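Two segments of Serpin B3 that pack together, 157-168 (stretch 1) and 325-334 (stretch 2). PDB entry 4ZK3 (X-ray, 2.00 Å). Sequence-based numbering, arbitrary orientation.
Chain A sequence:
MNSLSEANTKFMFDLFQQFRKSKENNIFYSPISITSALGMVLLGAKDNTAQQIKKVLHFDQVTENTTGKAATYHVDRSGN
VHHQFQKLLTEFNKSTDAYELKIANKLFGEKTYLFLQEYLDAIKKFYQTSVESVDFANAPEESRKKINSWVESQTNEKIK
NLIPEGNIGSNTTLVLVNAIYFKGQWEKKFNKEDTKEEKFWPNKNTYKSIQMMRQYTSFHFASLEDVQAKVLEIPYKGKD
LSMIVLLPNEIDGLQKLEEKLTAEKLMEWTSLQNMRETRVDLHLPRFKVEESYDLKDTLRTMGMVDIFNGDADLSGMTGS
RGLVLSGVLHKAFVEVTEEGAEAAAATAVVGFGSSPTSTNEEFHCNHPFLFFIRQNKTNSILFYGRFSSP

Stretch 1 157-168: EKIKNLIPEGNI
Stretch 2 325-334: LSGVLHKAFV

How do the two backbones lie against each other? Stretch 2 is an extended strand from Leu-325 to Val-334, while stretch 1 is an irregular loop that runs alongside it in the opposite direction: Lys-158 CA lies 6.6 Å from Phe-333 CA, Leu-162 CA 6.3 Å from Lys-331 CA, and Asn-167 CA 7.0 Å from Gly-327 CA. Near its end the loop folds into a type II turn from Pro-164 to Asn-167, with Gly-166 at phi/psi 106/-24 and a weak bond from Asn-167 N to Pro-164 O (3.4 Å).

Which side chains make the apolar contact? Strand alternation sends Leu-329, Lys-331 and Phe-333 toward the loop, and His-330 and Ala-332 away. Leu-329 (m, t) brings CD1 to 3.6 Å from Pro-164 CD and 4.1 Å from Ile-163 CG2. Leu-162 (t, p) places CD1 3.7 Å from Lys-331 CB, and Ile-159 (m, m) sets CD1 3.9 Å from Phe-333 CB.

How does a lysine meet the aromatic ring? Lys-158 (m, m, t, t) lays its methylene CD over one face of Phe-333 (chi1 t, chi2 -85°), 3.9 Å from the ring centroid and 20° off its normal, a CH-pi contact.

What polar links join the stretches? Lys-331, extended with all four chi angles t, carries its ammonium to the loop backbone: NZ donates to Lys-160 O at 2.8 Å, the one direct hydrogen bond across the contact. Water 2 accepts from Lys-331 NZ (2.7 Å) and donates to Asn-161 O (2.6 Å); water 1 accepts from Lys-160 N (2.7 Å) and, weakly, from Lys-331 NZ (3.3 Å). At the far end, water 3 donates to Asn-167 O (2.8 Å) and bonds Ser-326 OG (2.7 Å), bridging a gap of 4.2 Å between that O and OG.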

# COMPACT_ATOMS: atom_id res chain seq x y z
N GLU A 157 -0.11 -16.07 4.30
CA GLU A 157 0.74 -15.94 5.48
C GLU A 157 1.90 -15.01 5.47
O GLU A 157 2.77 -15.16 6.35
CB GLU A 157 1.24 -17.33 5.96
CG GLU A 157 0.14 -18.18 6.53
CD GLU A 157 -0.28 -19.28 5.59
OE1 GLU A 157 -0.01 -20.47 5.95
OE2 GLU A 157 -0.82 -18.97 4.49
N LYS A 158 1.94 -14.03 4.54
CA LYS A 158 3.08 -13.08 4.48
C LYS A 158 3.03 -11.96 5.49
O LYS A 158 4.06 -11.33 5.75
CB LYS A 158 3.16 -12.41 3.08
CG LYS A 158 3.47 -13.37 1.94
CD LYS A 158 4.62 -14.34 2.25
CE LYS A 158 4.72 -15.39 1.18
NZ LYS A 158 5.77 -16.34 1.52
N ILE A 159 1.82 -11.58 5.94
CA ILE A 159 1.70 -10.55 6.96
C ILE A 159 1.35 -11.25 8.27
O ILE A 159 0.20 -11.68 8.46
CB ILE A 159 0.62 -9.50 6.63
CG1 ILE A 159 0.92 -8.95 5.24
CG2 ILE A 159 0.61 -8.43 7.71
CD1 ILE A 159 2.26 -8.20 5.17
N LYS A 160 2.35 -11.40 9.12
CA LYS A 160 2.17 -12.00 10.44
C LYS A 160 2.17 -10.97 11.50
O LYS A 160 2.85 -9.98 11.39
CB LYS A 160 3.31 -12.96 10.69
CG LYS A 160 3.41 -14.13 9.72
CD LYS A 160 4.39 -15.20 10.33
CE LYS A 160 4.35 -16.49 9.63
NZ LYS A 160 4.58 -16.24 8.19
N ASN A 161 1.40 -11.20 12.57
CA ASN A 161 1.46 -10.36 13.76
C ASN A 161 1.14 -8.87 13.44
O ASN A 161 1.75 -7.93 13.95
CB ASN A 161 2.79 -10.57 14.52
CG ASN A 161 2.73 -10.07 15.97
OD1 ASN A 161 3.48 -9.18 16.37
ND2 ASN A 161 1.86 -10.65 16.76
N LEU A 162 0.15 -8.65 12.59
CA LEU A 162 -0.16 -7.29 12.15
C LEU A 162 -0.29 -6.33 13.33
O LEU A 162 0.26 -5.26 13.29
CB LEU A 162 -1.47 -7.29 11.32
CG LEU A 162 -1.96 -5.86 10.96
CD1 LEU A 162 -0.96 -5.10 10.07
CD2 LEU A 162 -3.35 -5.95 10.36
N ILE A 163 -1.00 -6.78 14.38
CA ILE A 163 -1.28 -5.99 15.55
C ILE A 163 -0.43 -6.55 16.73
O ILE A 163 -0.75 -7.61 17.27
CB ILE A 163 -2.75 -6.01 15.95
CG1 ILE A 163 -3.70 -5.56 14.79
CG2 ILE A 163 -2.97 -5.08 17.12
CD1 ILE A 163 -5.14 -5.87 15.11
N PRO A 164 0.66 -5.86 17.09
CA PRO A 164 1.49 -6.33 18.19
C PRO A 164 0.83 -6.09 19.56
O PRO A 164 -0.20 -5.40 19.65
CB PRO A 164 2.78 -5.51 18.03
CG PRO A 164 2.81 -5.12 16.58
CD PRO A 164 1.35 -4.78 16.35
N GLU A 165 1.41 -6.68 20.60
CA GLU A 165 0.83 -6.59 21.94
C GLU A 165 0.90 -5.14 22.26
O GLU A 165 1.75 -4.44 21.74
CB GLU A 165 1.69 -7.36 22.94
CG GLU A 165 2.00 -8.78 22.51
CD GLU A 165 2.91 -9.46 23.48
OE1 GLU A 165 4.06 -9.80 23.08
OE2 GLU A 165 2.46 -9.62 24.65
N GLY A 166 0.02 -4.67 23.12
CA GLY A 166 0.01 -3.28 23.47
C GLY A 166 -1.13 -2.57 22.81
O GLY A 166 -1.59 -1.57 23.30
N ASN A 167 -1.65 -3.09 21.70
CA ASN A 167 -2.63 -2.27 20.94
C ASN A 167 -4.09 -2.63 21.19
O ASN A 167 -4.94 -1.82 20.92
CB ASN A 167 -2.30 -2.33 19.42
CG ASN A 167 -0.94 -1.72 19.09
OD1 ASN A 167 0.04 -2.44 18.92
ND2 ASN A 167 -0.88 -0.41 18.99
N ILE A 168 -4.36 -3.86 21.62
CA ILE A 168 -5.69 -4.36 21.96
C ILE A 168 -5.78 -4.58 23.50
O ILE A 168 -4.85 -5.11 24.10
CB ILE A 168 -6.02 -5.71 21.28
CG1 ILE A 168 -5.97 -5.64 19.76
CG2 ILE A 168 -7.38 -6.19 21.71
CD1 ILE A 168 -6.59 -4.37 19.26
N LEU A 325 -10.41 6.43 18.27
CA LEU A 325 -9.40 5.48 17.80
C LEU A 325 -8.12 5.58 18.62
O LEU A 325 -7.53 6.69 18.80
CB LEU A 325 -9.04 5.69 16.34
CG LEU A 325 -10.18 5.64 15.34
CD1 LEU A 325 -9.62 5.78 13.93
CD2 LEU A 325 -11.00 4.38 15.51
N SER A 326 -7.70 4.41 19.08
CA SER A 326 -6.48 4.23 19.83
C SER A 326 -5.29 3.94 18.95
O SER A 326 -4.20 4.24 19.34
CB SER A 326 -6.63 3.10 20.87
OG SER A 326 -7.01 1.82 20.30
N GLY A 327 -5.46 3.36 17.75
CA GLY A 327 -4.30 3.15 16.88
C GLY A 327 -4.61 2.83 15.42
O GLY A 327 -5.74 2.54 15.04
N VAL A 328 -3.60 2.94 14.58
CA VAL A 328 -3.68 2.61 13.16
C VAL A 328 -2.33 2.03 12.81
O VAL A 328 -1.30 2.71 12.99
CB VAL A 328 -3.97 3.81 12.24
CG1 VAL A 328 -4.12 3.37 10.76
CG2 VAL A 328 -5.24 4.50 12.68
N LEU A 329 -2.34 0.77 12.39
CA LEU A 329 -1.15 -0.01 12.10
C LEU A 329 -1.16 -0.54 10.65
O LEU A 329 -2.22 -0.89 10.11
CB LEU A 329 -1.07 -1.19 13.03
CG LEU A 329 -1.05 -0.89 14.53
CD1 LEU A 329 -0.82 -2.20 15.18
CD2 LEU A 329 0.08 0.06 14.88
N HIS A 330 0.02 -0.60 10.06
CA HIS A 330 0.21 -1.10 8.69
C HIS A 330 1.46 -1.93 8.63
O HIS A 330 2.50 -1.55 9.21
CB HIS A 330 0.34 0.06 7.73
CG HIS A 330 0.33 -0.31 6.28
ND1 HIS A 330 -0.80 -0.73 5.61
CD2 HIS A 330 1.32 -0.28 5.36
CE1 HIS A 330 -0.50 -0.97 4.33
NE2 HIS A 330 0.78 -0.74 4.17
N LYS A 331 1.37 -3.01 7.87
CA LYS A 331 2.49 -3.87 7.62
C LYS A 331 2.45 -4.40 6.17
O LYS A 331 1.42 -4.75 5.63
CB LYS A 331 2.45 -5.02 8.65
CG LYS A 331 3.76 -5.73 8.79
CD LYS A 331 3.75 -6.74 9.94
CE LYS A 331 5.06 -7.50 9.96
NZ LYS A 331 5.11 -8.34 11.19
N ALA A 332 3.60 -4.53 5.55
CA ALA A 332 3.67 -4.82 4.12
C ALA A 332 4.90 -5.65 3.79
O ALA A 332 5.93 -5.56 4.48
CB ALA A 332 3.65 -3.52 3.29
N PHE A 333 4.76 -6.45 2.74
CA PHE A 333 5.76 -7.43 2.27
C PHE A 333 5.81 -7.43 0.75
O PHE A 333 4.76 -7.41 0.09
CB PHE A 333 5.27 -8.82 2.73
CG PHE A 333 6.03 -10.00 2.12
CD1 PHE A 333 5.69 -10.52 0.86
CD2 PHE A 333 7.04 -10.61 2.84
CE1 PHE A 333 6.41 -11.60 0.29
CE2 PHE A 333 7.73 -11.75 2.31
CZ PHE A 333 7.40 -12.23 1.03
N VAL A 334 7.00 -7.47 0.17
CA VAL A 334 7.12 -7.77 -1.25
C VAL A 334 8.34 -8.64 -1.44
O VAL A 334 9.38 -8.45 -0.77
CB VAL A 334 7.24 -6.45 -2.12
CG1 VAL A 334 8.42 -5.60 -1.70
CG2 VAL A 334 7.22 -6.72 -3.61
O HOH W 1 4.92 -10.62 8.85
O HOH W 2 4.22 -7.25 13.52
O HOH W 3 -4.61 0.70 19.85